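Local atomic coordinates of biotin binding protein A (Gallus gallus, PDB entry 2C1S), a protein that binds biotin and biotin-D-sulfoxide as a tetrameric beta-barrel protein of the avidin family. Residues A[46-51]-A[71-76]. Sequence-based numbering, arbitrary orientation.
Sequences LVSPLK and QWQFAD. With BSO (biotin-D-sulfoxide), chain C.
Ser48 OG is held by two backbone groups: it accepts the N-H of Gln73, with Gln73 N 2.9 Å from Ser48 OG, and donates to Leu46 O at 3.0 Å. Serine suits this spot, a small hydroxyl that can both give and take where strand 48-54 of the antiparallel avidin barrel meets the loop leaving strand 66-71. Next to it, a backbone hydrogen bond runs from Gln71 N to Pro49 O (3.0 Å); proline, lacking an N-H, still offers its carbonyl. Beyond it Gln73, bent at chi2 (-65°), crosses the Pro49 ring at about a right angle, and its NE2 donates back to Gln71 O at 2.9 Å. Gln71 NE2 hydrogen-bonds Gln54 O of the second subunit. The same loop carries Trp72 and Phe74, which line the ligand pocket: BSO C9 sits 3.5 Å above the centre of the indole, while Trp72 NE1 is hydrogen-bonded to Thr79 OG1. An alanine in place of Trp72 would probably leave the valeryl chain of the ligand without this flat apolar wall and Thr79 without its indole partner. Phe74 adds a second aromatic contact, its CZ 3.8 Å from BSO C9.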
loop_
_atom_site.group_PDB
_atom_site.type_symbol
_atom_site.label_atom_id
_atom_site.label_comp_id
_atom_site.label_asym_id
_atom_site.label_seq_id
_atom_site.Cartn_x
_atom_site.Cartn_y
_atom_site.Cartn_z
ATOM N N LEU A 46 14.949 -1.818 20.206
ATOM C CA LEU A 46 15.633 -0.682 20.805
ATOM C C LEU A 46 14.954 0.605 20.353
ATOM O O LEU A 46 14.476 0.691 19.208
ATOM C CB LEU A 46 17.109 -0.680 20.370
ATOM C CG LEU A 46 18.013 -1.838 20.841
ATOM C CD1 LEU A 46 19.297 -1.944 19.993
ATOM C CD2 LEU A 46 18.364 -1.695 22.332
ATOM N N VAL A 47 14.903 1.612 21.239
ATOM C CA VAL A 47 14.355 2.931 20.877
ATOM C C VAL A 47 15.028 3.463 19.610
ATOM O O VAL A 47 16.257 3.373 19.422
ATOM C CB VAL A 47 14.419 3.990 22.044
ATOM C CG1 VAL A 47 15.882 4.298 22.449
ATOM C CG2 VAL A 47 13.641 5.279 21.678
ATOM N N SER A 48 14.216 4.008 18.725
ATOM C CA SER A 48 14.762 4.464 17.472
ATOM C C SER A 48 14.332 5.873 17.171
ATOM O O SER A 48 13.219 6.276 17.525
ATOM C CB SER A 48 14.362 3.524 16.329
ATOM O OG SER A 48 14.752 2.211 16.634
ATOM N N PRO A 49 15.213 6.639 16.514
ATOM C CA PRO A 49 14.894 8.001 16.148
ATOM C C PRO A 49 13.963 8.131 14.950
ATOM O O PRO A 49 14.017 7.326 13.986
ATOM C CB PRO A 49 16.264 8.594 15.784
ATOM C CG PRO A 49 17.039 7.436 15.290
ATOM C CD PRO A 49 16.598 6.266 16.131
ATOM N N LEU A 50 13.172 9.185 14.995
ATOM C CA LEU A 50 12.363 9.572 13.865
ATOM C C LEU A 50 12.612 11.028 13.465
ATOM O O LEU A 50 13.060 11.873 14.277
ATOM C CB LEU A 50 10.891 9.254 14.166
ATOM C CG LEU A 50 10.207 10.124 15.229
ATOM C CD1 LEU A 50 9.665 11.389 14.596
ATOM C CD2 LEU A 50 9.074 9.334 15.921
ATOM N N LYS A 51 12.332 11.321 12.202
ATOM C CA LYS A 51 12.478 12.613 11.635
ATOM C C LYS A 51 11.313 12.791 10.717
ATOM O O LYS A 51 11.039 11.907 9.883
ATOM C CB LYS A 51 13.782 12.690 10.817
ATOM C CG LYS A 51 14.979 12.956 11.633
ATOM C CD LYS A 51 15.018 14.421 12.127
ATOM C CE LYS A 51 16.226 14.675 13.042
ATOM N NZ LYS A 51 16.441 13.672 14.137
ATOM N N GLN A 71 14.260 5.362 11.761
ATOM C CA GLN A 71 15.521 4.664 11.510
ATOM C C GLN A 71 15.777 3.642 12.619
ATOM O O GLN A 71 16.407 3.955 13.642
ATOM C CB GLN A 71 16.634 5.717 11.420
ATOM C CG GLN A 71 18.034 5.253 10.994
ATOM C CD GLN A 71 19.072 6.276 11.448
ATOM O OE1 GLN A 71 19.315 6.387 12.645
ATOM N NE2 GLN A 71 19.653 7.057 10.498
ATOM N N TRP A 72 15.264 2.429 12.428
ATOM C CA TRP A 72 15.297 1.381 13.449
ATOM C C TRP A 72 16.723 1.098 13.836
ATOM O O TRP A 72 17.574 0.924 12.969
ATOM C CB TRP A 72 14.635 0.097 12.944
ATOM C CG TRP A 72 13.217 0.347 12.510
ATOM C CD1 TRP A 72 12.752 0.336 11.231
ATOM C CD2 TRP A 72 12.087 0.697 13.352
ATOM N NE1 TRP A 72 11.399 0.629 11.216
ATOM C CE2 TRP A 72 10.967 0.862 12.497
ATOM C CE3 TRP A 72 11.910 0.871 14.736
ATOM C CZ2 TRP A 72 9.688 1.186 12.980
ATOM C CZ3 TRP A 72 10.637 1.179 15.220
ATOM C CH2 TRP A 72 9.539 1.337 14.346
ATOM N N GLN A 73 16.975 1.043 15.141
ATOM C CA GLN A 73 18.345 0.871 15.650
ATOM C C GLN A 73 18.738 -0.593 15.780
ATOM O O GLN A 73 19.899 -0.912 16.045
ATOM C CB GLN A 73 18.522 1.608 16.979
ATOM C CG GLN A 73 18.347 3.101 16.836
ATOM C CD GLN A 73 19.414 3.747 15.959
ATOM O OE1 GLN A 73 20.563 3.877 16.370
ATOM N NE2 GLN A 73 19.032 4.168 14.748
ATOM N N PHE A 74 17.784 -1.485 15.559
ATOM C CA PHE A 74 17.988 -2.891 15.802
ATOM C C PHE A 74 17.657 -3.694 14.536
ATOM O O PHE A 74 17.590 -4.916 14.587
ATOM C CB PHE A 74 17.074 -3.337 16.928
ATOM C CG PHE A 74 15.620 -3.068 16.652
ATOM C CD1 PHE A 74 14.806 -4.065 16.107
ATOM C CD2 PHE A 74 15.078 -1.807 16.898
ATOM C CE1 PHE A 74 13.474 -3.803 15.818
ATOM C CE2 PHE A 74 13.756 -1.553 16.625
ATOM C CZ PHE A 74 12.956 -2.551 16.078
ATOM N N ALA A 75 17.420 -2.989 13.431
ATOM C CA ALA A 75 17.076 -3.625 12.153
ATOM C C ALA A 75 17.584 -2.820 10.961
ATOM O O ALA A 75 17.834 -1.618 11.080
ATOM C CB ALA A 75 15.557 -3.847 12.056
ATOM N N ASP A 76 17.744 -3.493 9.821
ATOM C CA ASP A 76 18.226 -2.845 8.597
ATOM C C ASP A 76 17.128 -2.185 7.779
ATOM O O ASP A 76 17.383 -1.565 6.759
ATOM C CB ASP A 76 19.017 -3.850 7.764
ATOM C CG ASP A 76 20.173 -4.433 8.548
ATOM O OD1 ASP A 76 20.725 -3.672 9.366
ATOM O OD2 ASP A 76 20.510 -5.631 8.389
HETATM C C11 BSO C . 11.410 -4.321 11.710
HETATM O O11 BSO C . 10.908 -5.275 12.349
HETATM O O12 BSO C . 11.910 -4.430 10.576
HETATM C C10 BSO C . 11.455 -2.915 12.346
HETATM C C9 BSO C . 10.308 -2.569 13.326
HETATM C C8 BSO C . 9.035 -2.315 12.528
HETATM C C7 BSO C . 7.835 -2.188 13.489
HETATM C C2 BSO C . 6.547 -1.963 12.664
HETATM S S1 BSO C . 6.452 -0.367 11.836
HETATM C C6 BSO C . 4.686 -0.556 11.463
HETATM C C5 BSO C . 4.089 -1.245 12.706
HETATM N N1 BSO C . 3.657 -0.212 13.660
HETATM C C3 BSO C . 4.379 -0.286 14.785
HETATM O O3 BSO C . 4.163 0.468 15.738
HETATM N N2 BSO C . 5.289 -1.270 14.783
HETATM C C4 BSO C . 5.214 -2.009 13.486
HETATM O O10 BSO C . 7.213 -0.557 10.551
#